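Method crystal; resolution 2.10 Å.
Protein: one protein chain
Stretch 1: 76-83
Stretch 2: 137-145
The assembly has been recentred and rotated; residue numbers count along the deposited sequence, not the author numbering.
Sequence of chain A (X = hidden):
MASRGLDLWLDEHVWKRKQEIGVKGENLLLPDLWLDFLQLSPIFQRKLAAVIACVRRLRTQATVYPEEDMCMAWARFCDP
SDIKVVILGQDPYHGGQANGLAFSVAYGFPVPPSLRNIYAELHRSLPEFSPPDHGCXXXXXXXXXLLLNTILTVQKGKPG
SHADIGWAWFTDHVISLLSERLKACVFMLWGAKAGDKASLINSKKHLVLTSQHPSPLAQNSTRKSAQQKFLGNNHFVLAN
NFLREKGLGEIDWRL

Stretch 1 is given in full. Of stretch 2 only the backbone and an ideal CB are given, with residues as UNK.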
ATOM      1  N   ARG A  76      -0.745 -18.379  -4.715  1.00 16.42           N
ATOM      2  CA  ARG A  76      -1.441 -19.656  -4.608  1.00 16.62           C
ATOM      3  C   ARG A  76      -2.897 -19.623  -5.069  1.00 21.02           C
ATOM      4  O   ARG A  76      -3.590 -20.632  -4.923  1.00 23.40           O
ATOM      5  CB  ARG A  76      -1.377 -20.176  -3.169  1.00 21.02           C
ATOM      6  CG  ARG A  76       0.037 -20.445  -2.662  1.00 23.79           C
ATOM      7  CD  ARG A  76       0.025 -21.314  -1.404  1.00 26.82           C
ATOM      8  NE  ARG A  76      -0.476 -20.612  -0.223  1.00 23.66           N
ATOM      9  CZ  ARG A  76       0.301 -20.084   0.715  1.00 20.78           C
ATOM     10  NH1 ARG A  76       1.620 -20.176   0.612  1.00 19.18           N
ATOM     11  NH2 ARG A  76      -0.239 -19.469   1.761  1.00 18.20           N
ATOM     12  N   PHE A  77      -3.381 -18.518  -5.639  1.00 21.83           N
ATOM     13  CA  PHE A  77      -4.804 -18.430  -5.950  1.00 22.85           C
ATOM     14  C   PHE A  77      -5.138 -18.706  -7.410  1.00 25.05           C
ATOM     15  O   PHE A  77      -6.316 -18.895  -7.731  1.00 21.11           O
ATOM     16  CB  PHE A  77      -5.357 -17.043  -5.587  1.00 18.04           C
ATOM     17  CG  PHE A  77      -5.523 -16.810  -4.113  1.00 17.80           C
ATOM     18  CD1 PHE A  77      -4.452 -16.417  -3.329  1.00 16.02           C
ATOM     19  CD2 PHE A  77      -6.766 -16.969  -3.512  1.00 18.77           C
ATOM     20  CE1 PHE A  77      -4.612 -16.194  -1.973  1.00 21.56           C
ATOM     21  CE2 PHE A  77      -6.932 -16.752  -2.155  1.00 21.12           C
ATOM     22  CZ  PHE A  77      -5.855 -16.365  -1.384  1.00 24.28           C
ATOM     23  N   CYS A  78      -4.146 -18.764  -8.293  1.00 26.17           N
ATOM     24  CA  CYS A  78      -4.409 -19.081  -9.688  1.00 28.61           C
ATOM     25  C   CYS A  78      -3.106 -19.512 -10.332  1.00 28.16           C
ATOM     26  O   CYS A  78      -2.018 -19.261  -9.804  1.00 27.13           O
ATOM     27  CB  CYS A  78      -5.015 -17.891 -10.445  1.00 29.16           C
ATOM     28  SG  CYS A  78      -3.861 -16.540 -10.764  1.00 27.86           S
ATOM     29  N   ASP A  79      -3.226 -20.138 -11.497  1.00 28.91           N
ATOM     30  CA  ASP A  79      -2.034 -20.470 -12.251  1.00 30.24           C
ATOM     31  C   ASP A  79      -1.407 -19.178 -12.760  1.00 25.00           C
ATOM     32  O   ASP A  79      -2.126 -18.268 -13.183  1.00 21.12           O
ATOM     33  CB  ASP A  79      -2.377 -21.373 -13.435  1.00 42.15           C
ATOM     34  CG  ASP A  79      -3.013 -22.681 -13.010  1.00 52.89           C
ATOM     35  OD1 ASP A  79      -3.072 -22.952 -11.792  1.00 56.93           O
ATOM     36  OD2 ASP A  79      -3.454 -23.441 -13.897  1.00 58.48           O
ATOM     37  N   PRO A  80      -0.079 -19.061 -12.730  1.00 25.64           N
ATOM     38  CA  PRO A  80       0.542 -17.813 -13.198  1.00 23.82           C
ATOM     39  C   PRO A  80       0.239 -17.508 -14.654  1.00 23.35           C
ATOM     40  O   PRO A  80       0.141 -16.331 -15.023  1.00 21.14           O
ATOM     41  CB  PRO A  80       2.042 -18.048 -12.955  1.00 27.01           C
ATOM     42  CG  PRO A  80       2.188 -19.521 -12.701  1.00 28.58           C
ATOM     43  CD  PRO A  80       0.896 -19.969 -12.104  1.00 26.42           C
ATOM     44  N   SER A  81       0.071 -18.534 -15.492  1.00 23.41           N
ATOM     45  CA  SER A  81      -0.266 -18.302 -16.892  1.00 22.50           C
ATOM     46  C   SER A  81      -1.629 -17.645 -17.060  1.00 22.19           C
ATOM     47  O   SER A  81      -1.904 -17.084 -18.126  1.00 25.74           O
ATOM     48  CB  SER A  81      -0.237 -19.620 -17.671  1.00 26.68           C
ATOM     49  OG  SER A  81       1.089 -20.093 -17.815  1.00 31.73           O
ATOM     50  N   ASP A  82      -2.490 -17.713 -16.044  1.00 20.47           N
ATOM     51  CA  ASP A  82      -3.830 -17.143 -16.096  1.00 20.34           C
ATOM     52  C   ASP A  82      -3.915 -15.743 -15.496  1.00 22.61           C
ATOM     53  O   ASP A  82      -5.017 -15.197 -15.383  1.00 24.86           O
ATOM     54  CB  ASP A  82      -4.819 -18.074 -15.390  1.00 19.94           C
ATOM     55  CG  ASP A  82      -4.942 -19.418 -16.077  1.00 27.30           C
ATOM     56  OD1 ASP A  82      -4.754 -19.479 -17.309  1.00 29.26           O
ATOM     57  OD2 ASP A  82      -5.226 -20.417 -15.383  1.00 32.57           O
ATOM     58  N   ILE A  83      -2.788 -15.156 -15.095  1.00 22.05           N
ATOM     59  CA  ILE A  83      -2.804 -13.816 -14.518  1.00 21.23           C
ATOM     60  C   ILE A  83      -3.210 -12.805 -15.582  1.00 22.25           C
ATOM     61  O   ILE A  83      -2.698 -12.823 -16.709  1.00 21.13           O
ATOM     62  CB  ILE A  83      -1.440 -13.477 -13.900  1.00 18.72           C
ATOM     63  CG1 ILE A  83      -1.208 -14.347 -12.659  1.00 16.69           C
ATOM     64  CG2 ILE A  83      -1.347 -11.987 -13.577  1.00 13.46           C
ATOM     65  CD1 ILE A  83       0.201 -14.311 -12.136  1.00 15.91           C
ATOM     66  N   UNK A 137      -9.716  -9.876  -0.526  1.00 20.25           N
ATOM     67  CA  UNK A 137      -9.627  -9.793  -1.977  1.00 18.68           C
ATOM     68  C   UNK A 137      -9.405 -11.159  -2.620  1.00 19.74           C
ATOM     69  O   UNK A 137      -8.977 -11.229  -3.777  1.00 19.03           O
ATOM     70  CB  UNK A 137      -8.497  -8.842  -2.377  1.00 18.68           C
ATOM     71  N   UNK A 138      -9.708 -12.242  -1.893  1.00 18.07           N
ATOM     72  CA  UNK A 138      -9.431 -13.587  -2.394  1.00 17.50           C
ATOM     73  C   UNK A 138     -10.090 -13.844  -3.746  1.00 18.05           C
ATOM     74  O   UNK A 138      -9.493 -14.485  -4.614  1.00 14.44           O
ATOM     75  CB  UNK A 138      -9.906 -14.631  -1.381  1.00 17.50           C
ATOM     76  N   UNK A 139     -11.329 -13.379  -3.936  1.00 18.99           N
ATOM     77  CA  UNK A 139     -12.040 -13.643  -5.188  1.00 20.03           C
ATOM     78  C   UNK A 139     -11.355 -12.976  -6.382  1.00 18.89           C
ATOM     79  O   UNK A 139     -11.285 -13.557  -7.479  1.00 23.04           O
ATOM     80  CB  UNK A 139     -13.487 -13.158  -5.082  1.00 20.03           C
ATOM     81  N   UNK A 140     -10.801 -11.776  -6.174  1.00 17.50           N
ATOM     82  CA  UNK A 140      -9.974 -11.167  -7.211  1.00 15.51           C
ATOM     83  C   UNK A 140      -8.783 -12.050  -7.539  1.00 16.32           C
ATOM     84  O   UNK A 140      -8.502 -12.322  -8.714  1.00 17.74           O
ATOM     85  CB  UNK A 140      -9.498  -9.780  -6.774  1.00 15.51           C
ATOM     86  N   UNK A 141      -8.063 -12.504  -6.507  1.00 13.41           N
ATOM     87  CA  UNK A 141      -6.879 -13.319  -6.748  1.00 16.69           C
ATOM     88  C   UNK A 141      -7.238 -14.600  -7.485  1.00 16.17           C
ATOM     89  O   UNK A 141      -6.528 -15.017  -8.408  1.00 17.63           O
ATOM     90  CB  UNK A 141      -6.180 -13.649  -5.428  1.00 16.69           C
ATOM     91  N   UNK A 142      -8.356 -15.226  -7.107  1.00 15.40           N
ATOM     92  CA  UNK A 142      -8.784 -16.448  -7.770  1.00 17.79           C
ATOM     93  C   UNK A 142      -9.151 -16.200  -9.224  1.00 18.57           C
ATOM     94  O   UNK A 142      -9.062 -17.126 -10.034  1.00 20.03           O
ATOM     95  CB  UNK A 142      -9.973 -17.062  -7.029  1.00 17.79           C
ATOM     96  N   UNK A 143      -9.531 -14.969  -9.580  1.00 21.04           N
ATOM     97  CA  UNK A 143      -9.851 -14.672 -10.973  1.00 22.45           C
ATOM     98  C   UNK A 143      -8.641 -14.212 -11.783  1.00 22.87           C
ATOM     99  O   UNK A 143      -8.809 -13.756 -12.920  1.00 22.66           O
ATOM    100  CB  UNK A 143     -10.940 -13.599 -11.032  1.00 22.45           C
ATOM    101  N   UNK A 144      -7.434 -14.313 -11.231  1.00 18.90           N
ATOM    102  CA  UNK A 144      -6.243 -13.889 -11.940  1.00 20.00           C
ATOM    103  C   UNK A 144      -5.766 -12.480 -11.668  1.00 18.47           C
ATOM    104  O   UNK A 144      -4.994 -11.940 -12.468  1.00 18.88           O
ATOM    105  CB  UNK A 144      -6.489 -14.033 -13.443  1.00 20.00           C
ATOM    106  N   UNK A 145      -6.181 -11.864 -10.570  1.00 18.10           N
ATOM    107  CA  UNK A 145      -5.599 -10.597 -10.140  1.00 18.76           C
ATOM    108  C   UNK A 145      -4.459 -10.912  -9.183  1.00 16.49           C
ATOM    109  O   UNK A 145      -4.680 -11.475  -8.106  1.00 16.63           O
ATOM    110  CB  UNK A 145      -6.643  -9.692  -9.482  1.00 18.76           C
TER

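Position 137 comes just before a helix. Its CA-to-CB bond points sideways, and its CB has nothing of stretch 1 within 5.5 Å. Stretch 1 sets no demand here, so many side chains would suit. The residue is Leu137. The end of its side chain leads away from stretch 1, and its O accepts the backbone hydrogen bond from N of position 141.

Position 138 opens the helix. Its CB points sideways and lies 3.7 Å from Phe77 CE2. Several side chains could rest their CB on the ring and turn the rest clear; a small polar or acidic one also suits the first turn of a helix. The residue is Asp138. Its CB touches the ring obliquely, and its chi1 is m.

Position 139 points away from stretch 1. Stretch 1 sets no limit here; most helix-compatible residues would do. It is Ala139.

Position 140 is also out of reach of stretch 1, which offers no guidance. It is Trp140, whose NE1 is hydrogen-bonded elsewhere in the structure.

Position 141 points toward stretch 1. The ideal CB is already 3.5 Å from Phe77 CG, which is tight. A small residue is expected, alanine or glycine, with serine less likely. The residue is Ala141. Its CB packs 3.5 Å from Phe77 CG, an apolar contact. Its O lies 3.8 Å from Cys78 CB.

Position 142 points away overall, yet its CB is 4.2 Å from Phe77 O. That carbonyl can accept, and since CA-to-CB points away overall a longer side chain could lead off from stretch 1. Small or polar side chains fit well. The residue is Ser142. Its OG lies at the edge of the Phe77 ring, 3.6 Å from Phe77 CD2. Its CA makes a nearly straight CA-H...O contact with Phe77 O at 3.5 Å. One water links Phe77 O with Ser142 OG; another donates to both Phe77 O and Ser142 O. No direct hydrogen bond joins the stretches; the hydrogen-bonded links between them run through water.

Position 143 leaves helical geometry and points away. Long polar residues would be at home. It is Gln143, whose NE2 makes a weak hydrogen bond to Ala139 O. A water donates to both Gln143 O and Asp82 O.

Position 144 has a phi of 94° and a psi of 19°. A CB would lie 2.7 Å from Asp82 O, a clash, and would also jam against the preceding carbonyl O. Only glycine suits. Gly144 lets the two stretches come close: its CA is 3.8 Å from Cys78 SG, and its O is 3.5 Å from Ile83 CA in a CA-H...O contact.

Position 145 has extended backbone angles and points away. Beta-branched residues are natural here, though others would fit. It is Val145, with chi1 t.

Stretch 2 (137-145) LDAWASQGV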
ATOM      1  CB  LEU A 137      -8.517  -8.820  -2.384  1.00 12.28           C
ATOM      2  CG  LEU A 137      -8.682  -7.401  -1.831  1.00 15.49           C
ATOM      3  CD1 LEU A 137      -7.505  -6.508  -2.209  1.00 11.67           C
ATOM      4  CD2 LEU A 137     -10.000  -6.803  -2.320  1.00 15.87           C
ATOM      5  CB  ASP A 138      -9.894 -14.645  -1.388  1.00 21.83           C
ATOM      6  CG  ASP A 138      -9.205 -14.521  -0.042  1.00 25.82           C
ATOM      7  OD1 ASP A 138      -8.570 -13.479   0.216  1.00 27.61           O
ATOM      8  OD2 ASP A 138      -9.264 -15.489   0.743  1.00 27.71           O
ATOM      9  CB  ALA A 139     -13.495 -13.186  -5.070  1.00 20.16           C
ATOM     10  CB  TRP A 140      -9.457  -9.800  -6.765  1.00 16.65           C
ATOM     11  CG  TRP A 140     -10.465  -8.739  -6.536  1.00 18.13           C
ATOM     12  CD1 TRP A 140     -11.820  -8.857  -6.595  1.00 18.76           C
ATOM     13  CD2 TRP A 140     -10.190  -7.368  -6.219  1.00 18.05           C
ATOM     14  NE1 TRP A 140     -12.410  -7.644  -6.323  1.00 18.98           N
ATOM     15  CE2 TRP A 140     -11.427  -6.715  -6.090  1.00 17.93           C
ATOM     16  CE3 TRP A 140      -9.011  -6.632  -6.031  1.00 18.63           C
ATOM     17  CZ2 TRP A 140     -11.528  -5.359  -5.778  1.00 17.41           C
ATOM     18  CZ3 TRP A 140      -9.111  -5.281  -5.720  1.00 18.29           C
ATOM     19  CH2 TRP A 140     -10.364  -4.661  -5.599  1.00 16.83           C
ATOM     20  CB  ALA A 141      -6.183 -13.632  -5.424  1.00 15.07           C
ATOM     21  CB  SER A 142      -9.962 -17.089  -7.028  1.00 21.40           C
ATOM     22  OG  SER A 142      -9.590 -17.496  -5.722  1.00 22.04           O
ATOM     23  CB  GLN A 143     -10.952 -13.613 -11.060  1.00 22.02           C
ATOM     24  CG  GLN A 143     -12.291 -14.051 -10.510  1.00 23.26           C
ATOM     25  CD  GLN A 143     -13.321 -12.947 -10.604  1.00 22.40           C
ATOM     26  OE1 GLN A 143     -13.764 -12.593 -11.699  1.00 22.06           O
ATOM     27  NE2 GLN A 143     -13.703 -12.389  -9.461  1.00 18.58           N
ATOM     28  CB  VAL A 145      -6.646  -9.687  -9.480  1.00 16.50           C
ATOM     29  CG1 VAL A 145      -5.999  -8.385  -9.022  1.00 17.30           C
ATOM     30  CG2 VAL A 145      -7.795  -9.399 -10.443  1.00 13.48           C
TER
HETATM   31  O   HOH W   1      -8.421 -19.803  -5.799  1.00 32.07           O
HETATM   32  O   HOH W   2      -8.170 -19.915  -9.960  1.00 38.31           O
HETATM   33  O   HOH W   3      -7.824 -15.940 -14.942  1.00 40.21           O
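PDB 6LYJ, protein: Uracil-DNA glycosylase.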